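Long-range contact in galectin (Xenopus laevis, PDB 3WUD), which binds lactose and, as a proto-type galectin of the skin, probably recognises beta-galactosides on glycoconjugates such as laminin: residues K31-N36 and D126-K131. Numbering follows the deposited sequence.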
ATOM      1  N   LYS A  31      -6.989 -11.720  18.322  1.00 20.40           N
ATOM      2  CA  LYS A  31      -8.378 -12.122  18.561  1.00 20.90           C
ATOM      3  C   LYS A  31      -9.189 -11.964  17.300  1.00 16.58           C
ATOM      4  O   LYS A  31     -10.155 -12.691  17.136  1.00 17.13           O
ATOM      5  CB  LYS A  31      -8.989 -11.312  19.675  1.00 24.13           C
ATOM      6  CG  LYS A  31      -8.436 -11.695  21.043  1.00 29.52           C
ATOM      7  CD  LYS A  31      -8.375 -10.412  21.833  1.00 32.29           C
ATOM      8  CE  LYS A  31      -9.565 -10.302  22.752  1.00 34.03           C
ATOM      9  NZ  LYS A  31      -9.222 -10.965  24.071  1.00 35.53           N
ATOM     10  N   SER A  32      -8.789 -11.020  16.415  1.00 17.10           N
ATOM     11  CA  SER A  32      -9.427 -10.816  15.095  1.00 17.44           C
ATOM     12  C   SER A  32      -8.510  -9.881  14.250  1.00 15.60           C
ATOM     13  O   SER A  32      -7.553  -9.284  14.789  1.00 16.58           O
ATOM     14  CB  SER A  32     -10.819 -10.152  15.238  1.00 19.52           C
ATOM     15  OG  SER A  32     -10.676  -8.898  15.805  1.00 22.14           O
ATOM     16  N   PHE A  33      -8.756  -9.779  12.997  1.00 14.86           N
ATOM     17  CA  PHE A  33      -8.128  -8.719  12.184  1.00 14.72           C
ATOM     18  C   PHE A  33      -9.175  -8.275  11.115  1.00 13.60           C
ATOM     19  O   PHE A  33     -10.175  -8.981  10.886  1.00 13.82           O
ATOM     20  CB  PHE A  33      -6.811  -9.210  11.539  1.00 15.71           C
ATOM     21  CG  PHE A  33      -6.964 -10.308  10.504  1.00 17.35           C
ATOM     22  CD1 PHE A  33      -7.010  -9.996   9.142  1.00 16.69           C
ATOM     23  CD2 PHE A  33      -6.965 -11.658  10.862  1.00 17.18           C
ATOM     24  CE1 PHE A  33      -7.139 -10.977   8.192  1.00 18.77           C
ATOM     25  CE2 PHE A  33      -7.063 -12.661   9.908  1.00 16.95           C
ATOM     26  CZ  PHE A  33      -7.149 -12.319   8.577  1.00 16.90           C
ATOM     27  N   ALA A  34      -8.990  -7.086  10.513  1.00 12.53           N
ATOM     28  CA  ALA A  34     -10.004  -6.617   9.560  1.00 13.84           C
ATOM     29  C   ALA A  34      -9.254  -5.987   8.414  1.00 11.90           C
ATOM     30  O   ALA A  34      -8.219  -5.321   8.635  1.00 11.05           O
ATOM     31  CB  ALA A  34     -10.968  -5.614  10.215  1.00 15.46           C
ATOM     32  N   ILE A  35      -9.775  -6.217   7.205  1.00 14.04           N
ATOM     33  CA  ILE A  35      -9.337  -5.494   6.021  1.00 13.87           C
ATOM     34  C   ILE A  35     -10.611  -4.840   5.418  1.00 12.62           C
ATOM     35  O   ILE A  35     -11.640  -5.495   5.206  1.00 13.74           O
ATOM     36  CB  ILE A  35      -8.772  -6.466   4.992  1.00 14.32           C
ATOM     37  CG1 ILE A  35      -7.560  -7.213   5.553  1.00 15.37           C
ATOM     38  CG2 ILE A  35      -8.485  -5.730   3.647  1.00 16.01           C
ATOM     39  CD1 ILE A  35      -7.386  -8.517   4.882  1.00 17.69           C
ATOM     40  N   ASN A  36     -10.528  -3.532   5.271  1.00 11.78           N
ATOM     41  CA  ASN A  36     -11.572  -2.723   4.702  1.00 12.10           C
ATOM     42  C   ASN A  36     -11.247  -2.195   3.305  1.00 12.59           C
ATOM     43  O   ASN A  36     -10.172  -1.689   3.122  1.00 11.98           O
ATOM     44  CB  ASN A  36     -11.719  -1.558   5.626  1.00 11.94           C
ATOM     45  CG  ASN A  36     -12.106  -1.973   7.026  1.00 12.33           C
ATOM     46  OD1 ASN A  36     -13.046  -2.752   7.213  1.00 11.96           O
ATOM     47  ND2 ASN A  36     -11.401  -1.456   7.993  1.00 14.78           N
ATOM     48  N   ASP A 126      -6.370  -3.649  10.100  1.00 18.62           N
ATOM     49  CA  ASP A 126      -6.144  -3.542  11.528  1.00 22.03           C
ATOM     50  C   ASP A 126      -5.959  -4.989  12.048  1.00 16.96           C
ATOM     51  O   ASP A 126      -6.625  -5.891  11.602  1.00 17.94           O
ATOM     52  CB  ASP A 126      -7.348  -2.857  12.189  1.00 28.81           C
ATOM     53  CG  ASP A 126      -7.142  -2.530  13.675  1.00 38.28           C
ATOM     54  OD1 ASP A 126      -5.985  -2.295  14.182  1.00 44.75           O
ATOM     55  OD2 ASP A 126      -8.185  -2.481  14.348  1.00 48.30           O
ATOM     56  N   GLY A 127      -4.996  -5.206  12.917  1.00 18.71           N
ATOM     57  CA  GLY A 127      -4.812  -6.519  13.514  1.00 18.28           C
ATOM     58  C   GLY A 127      -3.973  -7.503  12.704  1.00 19.34           C
ATOM     59  O   GLY A 127      -3.841  -8.667  13.094  1.00 20.18           O
ATOM     60  N   ILE A 128      -3.443  -7.034  11.573  1.00 18.86           N
ATOM     61  CA  ILE A 128      -2.669  -7.856  10.668  1.00 21.75           C
ATOM     62  C   ILE A 128      -1.522  -6.989  10.162  1.00 22.74           C
ATOM     63  O   ILE A 128      -1.754  -5.864   9.794  1.00 23.43           O
ATOM     64  CB  ILE A 128      -3.553  -8.485   9.515  1.00 22.14           C
ATOM     65  CG1 ILE A 128      -2.696  -9.350   8.593  1.00 23.30           C
ATOM     66  CG2 ILE A 128      -4.334  -7.442   8.713  1.00 22.64           C
ATOM     67  CD1 ILE A 128      -3.500 -10.073   7.542  1.00 22.52           C
ATOM     68  N   GLU A 129      -0.323  -7.532  10.115  1.00 23.16           N
ATOM     69  CA  GLU A 129       0.850  -6.767   9.723  1.00 25.95           C
ATOM     70  C   GLU A 129       1.041  -6.868   8.220  1.00 24.37           C
ATOM     71  O   GLU A 129       1.069  -7.943   7.673  1.00 24.74           O
ATOM     72  CB  GLU A 129       2.075  -7.233  10.502  1.00 28.58           C
ATOM     73  CG  GLU A 129       1.848  -7.087  12.001  1.00 34.01           C
ATOM     74  CD  GLU A 129       3.064  -7.438  12.847  1.00 42.16           C
ATOM     75  OE1 GLU A 129       4.183  -6.965  12.483  1.00 42.19           O
ATOM     76  OE2 GLU A 129       2.897  -8.188  13.874  1.00 47.02           O
ATOM     77  N   LEU A 130       1.215  -5.739   7.552  1.00 22.95           N
ATOM     78  CA  LEU A 130       1.366  -5.794   6.106  1.00 22.33           C
ATOM     79  C   LEU A 130       2.658  -6.500   5.752  1.00 19.74           C
ATOM     80  O   LEU A 130       3.736  -6.213   6.313  1.00 19.22           O
ATOM     81  CB  LEU A 130       1.394  -4.374   5.523  1.00 24.24           C
ATOM     82  CG  LEU A 130       1.651  -4.194   4.065  1.00 26.60           C
ATOM     83  CD1 LEU A 130       0.568  -4.776   3.173  1.00 28.32           C
ATOM     84  CD2 LEU A 130       1.792  -2.678   3.834  1.00 28.03           C
ATOM     85  N   LYS A 131       2.565  -7.363   4.754  1.00 16.60           N
ATOM     86  CA  LYS A 131       3.761  -7.922   4.107  1.00 18.26           C
ATOM     87  C   LYS A 131       3.767  -7.393   2.669  1.00 16.29           C
ATOM     88  O   LYS A 131       4.771  -6.858   2.260  1.00 15.75           O
ATOM     89  CB  LYS A 131       3.757  -9.470   4.182  1.00 19.30           C
ATOM     90  CG  LYS A 131       4.774 -10.221   3.312  1.00 23.64           C
ATOM     91  CD  LYS A 131       6.216  -9.851   3.548  1.00 28.05           C
ATOM     92  CE  LYS A 131       7.082 -10.279   2.345  1.00 34.35           C
ATOM     93  NZ  LYS A 131       6.406 -10.109   0.988  1.00 39.91           N
TER
HETATM   94  O   HOH W   1      -4.464  -8.989  15.932  1.00 28.00           O
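Phe33 reaches across to Asp126, Gly127 and Ile128. Its CB lies against two carbonyl oxygens, 3.3 Å from Asp126 O and 3.4 Å from Gly127 O. With chi1 at 66°, CG is flanked by the backbone N and C of its own residue, which brings it to 4.0 Å from Ile128 CB. Further out, CD1 is 3.7 Å from Ile128 CG2, and CE1 is 3.8 Å from Ile128 CD1; the contact passes from CG through CD1 to CE1 of Phe33, and the Ile128 side chain runs slantwise past that of Phe33. Phe82 adds an edge-to-face partner to the ring, and Thr88 of strand 86-95 touches Ile128. These contacts belong to the galectin beta-sandwich: strand 34-37 pairs antiparallel with strand 120-126 in one sheet, while the chain leaves at Gly127 and Ile128 for strand 129-135 of the other. Ala34 and Asp126 form a hydrogen-bonded pair, Ala34 N to Asp126 O at 2.9 Å with an N-H...O angle of 160°, and Asp126 N to Ala34 O at 2.9 Å, bent to 149°. Past this pair a water bridges the two segments, donating to Gly127 O at 2.9 Å and, weakly, to Ser32 O. Phe33 O accepts a hydrogen bond from ND2 of Asn49, a residue of the glycan pocket.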